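Local coordinates for protein triabin (Triatoma pallidipennis, PDB 1AVG) that inhibits thrombin by forming a non-covalent 1:1 complex at its exosite, suppressing platelet aggregation and fibrin formation while only minimally affecting amidolytic activity, at residues F15-F21 / Q79-K83; T34-Q40 / Q52-Y58; D4-E9 / K120-Y124. All coordinates share one frame. Numbering follows the deposited sequence.

Overall arrangement
Triabin illustrates how a lipocalin-like barrel is fastened at several places. Contact 3 ties the N-terminal part of the chain to the last strand, 122-128, and contacts 1 and 2 are both nested in the long loop it closes. Contact 2, a hairpin nested in turn within the loop that contact 1 closes, lies on the opposite side of the chain's centre from contact 1, with about 19 Å between their centres. Contact 3 is about 17 Å from contact 1 and 20 Å from contact 2, centre to centre. All three reach one sheet. Contacts 2 and 3 meet directly through a probable hydrogen bond, Tyr-58 OH to Glu-121 OE2 (2.7 Å). Thrombin touches contact 3 but neither of the others.

Contact 1: residues F15-F21 / Q79-K83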
loop_
_atom_site.group_PDB
_atom_site.type_symbol
_atom_site.label_atom_id
_atom_site.label_comp_id
_atom_site.label_asym_id
_atom_site.label_seq_id
_atom_site.Cartn_x
_atom_site.Cartn_y
_atom_site.Cartn_z
ATOM N N PHE C 15 -4.585 -16.558 15.505
ATOM C CA PHE C 15 -4.655 -15.553 16.556
ATOM C C PHE C 15 -4.457 -16.141 17.948
ATOM O O PHE C 15 -5.191 -17.037 18.363
ATOM C CB PHE C 15 -6.000 -14.814 16.480
ATOM C CG PHE C 15 -6.117 -13.655 17.433
ATOM C CD1 PHE C 15 -5.285 -12.549 17.313
ATOM C CD2 PHE C 15 -7.060 -13.673 18.453
ATOM C CE1 PHE C 15 -5.392 -11.480 18.195
ATOM C CE2 PHE C 15 -7.172 -12.608 19.338
ATOM C CZ PHE C 15 -6.338 -11.510 19.210
ATOM N N LYS C 16 -3.454 -15.641 18.660
ATOM C CA LYS C 16 -3.185 -16.088 20.013
ATOM C C LYS C 16 -3.757 -15.003 20.931
ATOM O O LYS C 16 -3.073 -14.031 21.279
ATOM C CB LYS C 16 -1.681 -16.262 20.232
ATOM N N PRO C 17 -5.012 -15.190 21.382
ATOM C CA PRO C 17 -5.752 -14.276 22.255
ATOM C C PRO C 17 -5.016 -13.698 23.451
ATOM O O PRO C 17 -5.216 -12.535 23.791
ATOM C CB PRO C 17 -6.959 -15.116 22.676
ATOM C CG PRO C 17 -6.447 -16.505 22.609
ATOM C CD PRO C 17 -5.708 -16.482 21.307
ATOM N N GLU C 18 -4.139 -14.472 24.073
ATOM C CA GLU C 18 -3.431 -13.948 25.232
ATOM C C GLU C 18 -2.252 -13.029 24.926
ATOM O O GLU C 18 -1.730 -12.373 25.827
ATOM C CB GLU C 18 -3.029 -15.065 26.193
ATOM C CG GLU C 18 -2.991 -14.609 27.662
ATOM C CD GLU C 18 -4.271 -13.884 28.113
ATOM O OE1 GLU C 18 -5.389 -14.328 27.761
ATOM O OE2 GLU C 18 -4.154 -12.863 28.826
ATOM N N GLU C 19 -1.801 -13.003 23.677
ATOM C CA GLU C 19 -0.710 -12.105 23.313
ATOM C C GLU C 19 -1.363 -10.755 23.065
ATOM O O GLU C 19 -0.743 -9.704 23.237
ATOM C CB GLU C 19 0.023 -12.579 22.056
ATOM C CG GLU C 19 1.128 -13.596 22.316
ATOM C CD GLU C 19 2.019 -13.820 21.100
ATOM O OE1 GLU C 19 1.563 -14.457 20.125
ATOM O OE2 GLU C 19 3.180 -13.361 21.121
ATOM N N PHE C 20 -2.627 -10.794 22.657
ATOM C CA PHE C 20 -3.355 -9.572 22.414
ATOM C C PHE C 20 -3.944 -9.015 23.695
ATOM O O PHE C 20 -3.732 -7.850 24.012
ATOM C CB PHE C 20 -4.474 -9.765 21.399
ATOM C CG PHE C 20 -5.233 -8.501 21.125
ATOM C CD1 PHE C 20 -6.248 -8.080 21.987
ATOM C CD2 PHE C 20 -4.879 -7.685 20.059
ATOM C CE1 PHE C 20 -6.891 -6.865 21.794
ATOM C CE2 PHE C 20 -5.519 -6.466 19.857
ATOM C CZ PHE C 20 -6.527 -6.057 20.730
ATOM N N PHE C 21 -4.752 -9.814 24.385
ATOM C CA PHE C 21 -5.369 -9.364 25.627
ATOM C C PHE C 21 -4.366 -9.346 26.760
ATOM O O PHE C 21 -4.436 -10.126 27.715
ATOM C CB PHE C 21 -6.595 -10.198 25.974
ATOM C CG PHE C 21 -7.688 -10.064 24.980
ATOM C CD1 PHE C 21 -8.379 -8.864 24.855
ATOM C CD2 PHE C 21 -8.003 -11.114 24.129
ATOM C CE1 PHE C 21 -9.369 -8.713 23.890
ATOM C CE2 PHE C 21 -8.991 -10.973 23.162
ATOM C CZ PHE C 21 -9.676 -9.771 23.040
ATOM N N GLN C 79 -15.273 -15.506 17.026
ATOM C CA GLN C 79 -15.525 -14.152 17.501
ATOM C C GLN C 79 -15.378 -14.068 19.018
ATOM O O GLN C 79 -15.739 -14.997 19.743
ATOM C CB GLN C 79 -16.939 -13.742 17.078
ATOM C CG GLN C 79 -17.197 -12.254 16.984
ATOM C CD GLN C 79 -18.458 -11.931 16.187
ATOM O OE1 GLN C 79 -18.580 -10.853 15.601
ATOM N NE2 GLN C 79 -19.405 -12.863 16.167
ATOM N N TYR C 80 -14.782 -12.975 19.482
ATOM C CA TYR C 80 -14.584 -12.744 20.906
ATOM C C TYR C 80 -15.544 -11.640 21.318
ATOM O O TYR C 80 -15.426 -10.510 20.851
ATOM C CB TYR C 80 -13.132 -12.346 21.181
ATOM C CG TYR C 80 -12.155 -13.457 20.869
ATOM C CD1 TYR C 80 -11.996 -13.925 19.565
ATOM C CD2 TYR C 80 -11.430 -14.077 21.882
ATOM C CE1 TYR C 80 -11.147 -14.986 19.276
ATOM C CE2 TYR C 80 -10.574 -15.140 21.605
ATOM C CZ TYR C 80 -10.439 -15.591 20.297
ATOM O OH TYR C 80 -9.601 -16.649 20.016
ATOM N N SER C 81 -16.537 -11.993 22.128
ATOM C CA SER C 81 -17.547 -11.043 22.579
ATOM C C SER C 81 -17.341 -10.569 24.014
ATOM O O SER C 81 -16.973 -11.356 24.887
ATOM C CB SER C 81 -18.931 -11.674 22.438
ATOM O OG SER C 81 -19.130 -12.161 21.122
ATOM N N PHE C 82 -17.592 -9.285 24.256
ATOM C CA PHE C 82 -17.437 -8.696 25.583
ATOM C C PHE C 82 -18.628 -7.821 25.948
ATOM O O PHE C 82 -19.207 -7.154 25.085
ATOM C CB PHE C 82 -16.178 -7.831 25.647
ATOM C CG PHE C 82 -14.909 -8.586 25.410
ATOM C CD1 PHE C 82 -14.474 -8.853 24.117
ATOM C CD2 PHE C 82 -14.142 -9.035 26.481
ATOM C CE1 PHE C 82 -13.288 -9.560 23.891
ATOM C CE2 PHE C 82 -12.957 -9.741 26.267
ATOM C CZ PHE C 82 -12.530 -10.005 24.967
ATOM N N LYS C 83 -19.020 -7.872 27.219
ATOM C CA LYS C 83 -20.106 -7.044 27.729
ATOM C C LYS C 83 -19.394 -5.978 28.534
ATOM O O LYS C 83 -18.554 -6.288 29.379
ATOM C CB LYS C 83 -21.063 -7.831 28.635
ATOM C CG LYS C 83 -21.952 -8.830 27.895
ATOM C CD LYS C 83 -23.129 -9.281 28.755
ATOM C CE LYS C 83 -24.183 -8.195 28.862
ATOM N NZ LYS C 83 -24.809 -7.926 27.536
#
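Between residues 15-21 and 79-83 the fit is one of shape. Tyr-80 is the projecting bump: its ring enters a hollow formed by Phe-15, Pro-17 and Phe-21. Phe-15 turns its edge to the face of Tyr-80 in a T-shaped pair, with centroids 5.9 Å apart and planes at 82°. Pro-17 CB packs against Tyr-80 CE2 at 3.8 Å, and Phe-21 CE2 approaches Tyr-80 CD2 at 4.1 Å. Two residues further along the strand, Phe-82 extends in the same direction, and its CZ meets Phe-21 CZ at 3.5 Å with the planes inclined at 51°. Phe-21, just past the helix end, thus reaches both aromatic bumps. The interface is small, 204 Å², and apolar. Beyond it, Phe-15 stacks on Phe-98 of strand 92-101, while Phe-82 meets Phe-42 and Phe-96; Phe-20, within the helix, stacks on Trp-25 of strand 24-28 and meets Phe-98 edge-to-face. Phe-15 and Phe-21, flanking helix 17-20, so join an aromatic cluster drawn from strands 37-43, 80-86 and 92-101.

Contact 2: residues T34-Q40 / Q52-Y58; sequences TSPAVCQ and QIVEIGY
Five backbone hydrogen bonds define this antiparallel beta hairpin. Gln-40 and Ile-53 exchange two, each N to the partner's O at 2.9 Å; Val-38 and Glu-55 exchange two more likewise at 3.0 Å. Gly-57 N adds a fifth, 3.1 Å to Pro-36 O. The hydrogen-bonded pairs Gln-40/Ile-53 and Val-38/Glu-55 (CA-CA 5.2 and 5.4 Å) flank the non-hydrogen-bonded pair Cys-39/Val-54; a second, Ala-37/Ile-56, follows Val-38/Glu-55, both with CA atoms 4.6 Å apart. Strands 37-40 and 52-56, extended with beta phi/psi, run at 161°, axes 4.8 Å apart at closest approach. The ladder ends where a cis peptide precedes Pro-36 and Gly-57 takes a positive phi (81/8°). There Thr-34 CA lies 3.4 Å from Ile-56 CG2 (chi1 m). Strand 51-56 also pairs in parallel with 24-28, a 1-3-2-4 order unlike the sequential lipocalin barrel. Ala-37, Cys-39 (chi1 t), Val-54 and Ile-56 share one face; the first three meet helix 138-141, and Cys-39 forms a disulfide with Cys-142 just after it. Opposite lie Val-38, Gln-40, Ile-53 and Glu-55 (chi1 t), whose OE2 is hydrogen-bonded to His-29 and salt-bridged to Arg-111. The hairpin thus combines a covalent tie to the C-terminus with a buried carboxylate held by His-29 and Arg-111.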
loop_
_atom_site.group_PDB
_atom_site.type_symbol
_atom_site.label_atom_id
_atom_site.label_comp_id
_atom_site.label_asym_id
_atom_site.label_seq_id
_atom_site.Cartn_x
_atom_site.Cartn_y
_atom_site.Cartn_z
ATOM N N THR C 34 -9.200 13.919 19.447
ATOM C CA THR C 34 -8.525 13.622 20.695
ATOM C C THR C 34 -9.531 13.647 21.843
ATOM O O THR C 34 -9.181 13.408 23.001
ATOM C CB THR C 34 -7.395 14.628 20.947
ATOM O OG1 THR C 34 -6.761 14.332 22.196
ATOM C CG2 THR C 34 -7.937 16.049 20.961
ATOM N N SER C 35 -10.797 13.855 21.499
ATOM C CA SER C 35 -11.855 13.916 22.495
ATOM C C SER C 35 -13.132 13.350 21.893
ATOM O O SER C 35 -13.433 13.608 20.725
ATOM C CB SER C 35 -12.091 15.375 22.898
ATOM O OG SER C 35 -10.863 16.069 23.085
ATOM N N PRO C 36 -13.871 12.525 22.658
ATOM C CA PRO C 36 -13.558 12.108 24.029
ATOM C C PRO C 36 -12.508 11.004 24.064
ATOM O O PRO C 36 -12.409 10.214 23.126
ATOM C CB PRO C 36 -14.907 11.599 24.537
ATOM C CG PRO C 36 -15.535 11.049 23.324
ATOM C CD PRO C 36 -15.238 12.106 22.294
ATOM N N ALA C 37 -11.721 10.954 25.133
ATOM C CA ALA C 37 -11.021 9.723 25.494
ATOM C C ALA C 37 -11.824 8.888 26.508
ATOM O O ALA C 37 -12.497 9.437 27.384
ATOM C CB ALA C 37 -9.633 10.044 26.030
ATOM N N VAL C 38 -11.763 7.565 26.369
ATOM C CA VAL C 38 -12.473 6.635 27.247
ATOM C C VAL C 38 -11.602 5.380 27.484
ATOM O O VAL C 38 -11.069 4.812 26.538
ATOM C CB VAL C 38 -13.840 6.276 26.601
ATOM C CG1 VAL C 38 -14.019 4.788 26.454
ATOM C CG2 VAL C 38 -14.974 6.866 27.403
ATOM N N CYS C 39 -11.386 4.995 28.737
ATOM C CA CYS C 39 -10.580 3.807 29.013
ATOM C C CYS C 39 -11.457 2.600 29.302
ATOM O O CYS C 39 -12.341 2.648 30.161
ATOM C CB CYS C 39 -9.630 4.017 30.193
ATOM S SG CYS C 39 -8.723 2.494 30.642
ATOM N N GLN C 40 -11.195 1.511 28.588
ATOM C CA GLN C 40 -11.945 0.273 28.743
ATOM C C GLN C 40 -10.995 -0.796 29.243
ATOM O O GLN C 40 -9.936 -1.004 28.653
ATOM C CB GLN C 40 -12.528 -0.159 27.396
ATOM C CG GLN C 40 -13.483 0.851 26.792
ATOM C CD GLN C 40 -13.581 0.752 25.284
ATOM O OE1 GLN C 40 -14.000 1.698 24.621
ATOM N NE2 GLN C 40 -13.206 -0.392 24.732
ATOM N N GLN C 52 -5.971 -2.809 28.648
ATOM C CA GLN C 52 -6.548 -1.476 28.673
ATOM C C GLN C 52 -6.600 -0.933 27.255
ATOM O O GLN C 52 -5.562 -0.771 26.607
ATOM C CB GLN C 52 -5.717 -0.538 29.543
ATOM C CG GLN C 52 -5.442 -1.054 30.939
ATOM C CD GLN C 52 -4.533 -0.128 31.714
ATOM O OE1 GLN C 52 -3.497 0.315 31.213
ATOM N NE2 GLN C 52 -4.923 0.184 32.940
ATOM N N ILE C 53 -7.810 -0.731 26.749
ATOM C CA ILE C 53 -7.994 -0.190 25.415
ATOM C C ILE C 53 -8.396 1.258 25.651
ATOM O O ILE C 53 -9.373 1.527 26.344
ATOM C CB ILE C 53 -9.142 -0.888 24.646
ATOM C CG1 ILE C 53 -8.974 -2.417 24.652
ATOM C CG2 ILE C 53 -9.219 -0.349 23.224
ATOM C CD1 ILE C 53 -8.169 -2.990 23.515
ATOM N N VAL C 54 -7.583 2.186 25.172
ATOM C CA VAL C 54 -7.885 3.598 25.312
ATOM C C VAL C 54 -8.453 4.004 23.959
ATOM O O VAL C 54 -7.738 3.988 22.964
ATOM C CB VAL C 54 -6.614 4.409 25.635
ATOM C CG1 VAL C 54 -6.909 5.889 25.625
ATOM C CG2 VAL C 54 -6.075 4.005 26.990
ATOM N N GLU C 55 -9.753 4.284 23.915
ATOM C CA GLU C 55 -10.418 4.672 22.678
ATOM C C GLU C 55 -10.588 6.182 22.592
ATOM O O GLU C 55 -11.064 6.808 23.532
ATOM C CB GLU C 55 -11.773 3.977 22.564
ATOM C CG GLU C 55 -12.470 4.219 21.237
ATOM C CD GLU C 55 -13.539 3.194 20.938
ATOM O OE1 GLU C 55 -13.610 2.171 21.643
ATOM O OE2 GLU C 55 -14.315 3.403 19.987
ATOM N N ILE C 56 -10.253 6.753 21.441
ATOM C CA ILE C 56 -10.327 8.197 21.230
ATOM C C ILE C 56 -11.160 8.576 20.011
ATOM O O ILE C 56 -11.132 7.879 18.991
ATOM C CB ILE C 56 -8.920 8.760 21.000
ATOM C CG1 ILE C 56 -7.984 8.321 22.123
ATOM C CG2 ILE C 56 -8.964 10.264 20.926
ATOM C CD1 ILE C 56 -6.599 7.928 21.650
ATOM N N GLY C 57 -11.906 9.671 20.133
ATOM C CA GLY C 57 -12.714 10.190 19.036
ATOM C C GLY C 57 -14.069 9.570 18.755
ATOM O O GLY C 57 -14.708 9.896 17.738
ATOM N N TYR C 58 -14.521 8.684 19.639
ATOM C CA TYR C 58 -15.806 8.030 19.446
ATOM C C TYR C 58 -16.898 8.854 20.101
ATOM O O TYR C 58 -17.153 8.742 21.295
ATOM C CB TYR C 58 -15.783 6.614 20.017
ATOM C CG TYR C 58 -16.915 5.733 19.541
ATOM C CD1 TYR C 58 -17.308 5.726 18.206
ATOM C CD2 TYR C 58 -17.584 4.895 20.429
ATOM C CE1 TYR C 58 -18.340 4.904 17.766
ATOM C CE2 TYR C 58 -18.614 4.071 20.005
ATOM C CZ TYR C 58 -18.988 4.078 18.674
ATOM O OH TYR C 58 -20.018 3.265 18.260
#

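Contact 3: residues D4-E9 / K120-Y124. Unlike the reference sequence in segment 120-124: Arg-123 (reference Asp).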
loop_
_atom_site.group_PDB
_atom_site.type_symbol
_atom_site.label_atom_id
_atom_site.label_comp_id
_atom_site.label_asym_id
_atom_site.label_seq_id
_atom_site.Cartn_x
_atom_site.Cartn_y
_atom_site.Cartn_z
ATOM N N ASP C 4 -20.189 -2.302 6.123
ATOM C CA ASP C 4 -19.286 -3.260 6.748
ATOM C C ASP C 4 -20.090 -4.256 7.582
ATOM O O ASP C 4 -21.073 -3.885 8.229
ATOM C CB ASP C 4 -18.280 -2.518 7.631
ATOM C CG ASP C 4 -17.511 -1.439 6.876
ATOM O OD1 ASP C 4 -17.629 -1.341 5.635
ATOM O OD2 ASP C 4 -16.769 -0.688 7.535
ATOM N N ASP C 5 -19.666 -5.517 7.578
ATOM C CA ASP C 5 -20.369 -6.548 8.332
ATOM C C ASP C 5 -19.373 -7.554 8.900
ATOM O O ASP C 5 -18.987 -8.513 8.233
ATOM C CB ASP C 5 -21.397 -7.245 7.430
ATOM C CG ASP C 5 -22.533 -7.883 8.215
ATOM O OD1 ASP C 5 -23.374 -7.140 8.771
ATOM O OD2 ASP C 5 -22.596 -9.129 8.263
ATOM N N CYS C 6 -18.972 -7.326 10.146
ATOM C CA CYS C 6 -18.022 -8.186 10.842
ATOM C C CYS C 6 -18.488 -9.632 10.881
ATOM O O CYS C 6 -17.676 -10.554 10.932
ATOM C CB CYS C 6 -17.814 -7.685 12.271
ATOM S SG CYS C 6 -17.339 -5.934 12.334
ATOM N N SER C 7 -19.804 -9.819 10.853
ATOM C CA SER C 7 -20.406 -11.146 10.891
ATOM C C SER C 7 -19.939 -12.017 9.720
ATOM O O SER C 7 -19.549 -13.174 9.910
ATOM C CB SER C 7 -21.936 -11.023 10.872
ATOM O OG SER C 7 -22.378 -9.902 11.625
ATOM N N ILE C 8 -19.958 -11.447 8.516
ATOM C CA ILE C 8 -19.550 -12.180 7.323
ATOM C C ILE C 8 -18.071 -11.999 6.995
ATOM O O ILE C 8 -17.665 -12.102 5.839
ATOM C CB ILE C 8 -20.434 -11.824 6.085
ATOM C CG1 ILE C 8 -20.247 -10.362 5.675
ATOM C CG2 ILE C 8 -21.909 -12.085 6.394
ATOM C CD1 ILE C 8 -21.107 -9.950 4.487
ATOM N N GLU C 9 -17.270 -11.710 8.012
ATOM C CA GLU C 9 -15.836 -11.544 7.824
ATOM C C GLU C 9 -15.152 -12.879 8.098
ATOM O O GLU C 9 -15.813 -13.902 8.283
ATOM C CB GLU C 9 -15.281 -10.461 8.757
ATOM C CG GLU C 9 -15.111 -9.088 8.107
ATOM C CD GLU C 9 -13.998 -9.049 7.064
ATOM O OE1 GLU C 9 -13.075 -9.892 7.124
ATOM O OE2 GLU C 9 -14.041 -8.163 6.181
ATOM N N LYS C 120 -26.598 -2.817 16.717
ATOM C CA LYS C 120 -25.894 -3.066 15.462
ATOM C C LYS C 120 -25.061 -1.898 14.941
ATOM O O LYS C 120 -25.597 -0.863 14.556
ATOM C CB LYS C 120 -26.871 -3.538 14.376
ATOM C CG LYS C 120 -26.200 -4.051 13.096
ATOM C CD LYS C 120 -25.547 -5.423 13.306
ATOM C CE LYS C 120 -24.744 -5.889 12.083
ATOM N NZ LYS C 120 -25.499 -5.908 10.797
ATOM N N GLU C 121 -23.744 -2.085 14.910
ATOM C CA GLU C 121 -22.826 -1.066 14.407
ATOM C C GLU C 121 -21.462 -1.716 14.142
ATOM O O GLU C 121 -20.790 -2.171 15.068
ATOM C CB GLU C 121 -22.708 0.078 15.410
ATOM C CG GLU C 121 -22.361 1.417 14.781
ATOM C CD GLU C 121 -22.241 2.536 15.801
ATOM O OE1 GLU C 121 -23.191 2.735 16.597
ATOM O OE2 GLU C 121 -21.194 3.222 15.798
ATOM N N ASP C 122 -21.083 -1.787 12.867
ATOM C CA ASP C 122 -19.831 -2.419 12.456
ATOM C C ASP C 122 -18.841 -1.440 11.872
ATOM O O ASP C 122 -19.187 -0.619 11.021
ATOM C CB ASP C 122 -20.092 -3.493 11.399
ATOM C CG ASP C 122 -21.087 -4.536 11.851
ATOM O OD1 ASP C 122 -22.247 -4.172 12.128
ATOM O OD2 ASP C 122 -20.714 -5.724 11.904
ATOM N N ARG C 123 -17.583 -1.591 12.254
ATOM C CA ARG C 123 -16.554 -0.708 11.751
ATOM C C ARG C 123 -15.173 -1.350 11.884
ATOM O O ARG C 123 -14.875 -2.019 12.875
ATOM C CB ARG C 123 -16.643 0.630 12.493
ATOM C CG ARG C 123 -15.752 1.745 11.971
ATOM C CD ARG C 123 -16.148 3.069 12.619
ATOM N NE ARG C 123 -15.114 4.100 12.508
ATOM C CZ ARG C 123 -15.230 5.332 13.000
ATOM N NH1 ARG C 123 -16.335 5.702 13.640
ATOM N NH2 ARG C 123 -14.236 6.200 12.855
ATOM N N TYR C 124 -14.375 -1.224 10.827
ATOM C CA TYR C 124 -13.019 -1.761 10.801
ATOM C C TYR C 124 -12.130 -0.756 11.519
ATOM O O TYR C 124 -12.027 0.399 11.103
ATOM C CB TYR C 124 -12.552 -1.972 9.354
ATOM C CG TYR C 124 -13.361 -3.009 8.586
ATOM C CD1 TYR C 124 -13.079 -4.372 8.700
ATOM C CD2 TYR C 124 -14.410 -2.626 7.756
ATOM C CE1 TYR C 124 -13.832 -5.325 8.005
ATOM C CE2 TYR C 124 -15.163 -3.569 7.055
ATOM C CZ TYR C 124 -14.874 -4.915 7.183
ATOM O OH TYR C 124 -15.635 -5.838 6.487
HETATM O O HOH W 1 -15.547 1.227 8.971
#
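Residues 4-9 have no regular helix or strand: the backbone is extended at Asp-4 and Asp-5, then bends so that Glu-9 N bonds to Cys-6 O at 3.2 Å. Opposite, the chain enters strand 122-128 at Asp-122, whose CA is 5.8 Å from that of Asp-4. Asp-122 points its carboxylate at the bend, and OD2 accepts the backbone hydrogen bond from Cys-6 N at 2.9 Å; Ser-112 OG supplies a second partner. Lys-120 reaches back from just before the strand to form a salt bridge, NZ to Asp-5 OD1 at 3.2 Å, and a long one to Asp-122 OD1 at 3.9 Å. Tyr-124 reaches across to residues 4-9, its OH donating to Glu-9 OE2 (2.8 Å) and its ring edge passing Asp-4 OD2, 3.1 Å from CD2. A water donates a hydrogen bond to Asp-4 OD2 (2.7 Å) and accepts one from Tyr-124 N (3.3 Å), while Ala-1 N also bonds that carboxylate oxygen. Glu-9 in addition packs on an apolar side chain of thrombin. The Cys-6 to Cys-110 disulfide ties residues 4-9 to strand 106-115, while hydrogen bonds and a salt-bridge network, in which Lys-120 partly balances Asp-5 and Asp-122, tie them to the start of strand 122-128.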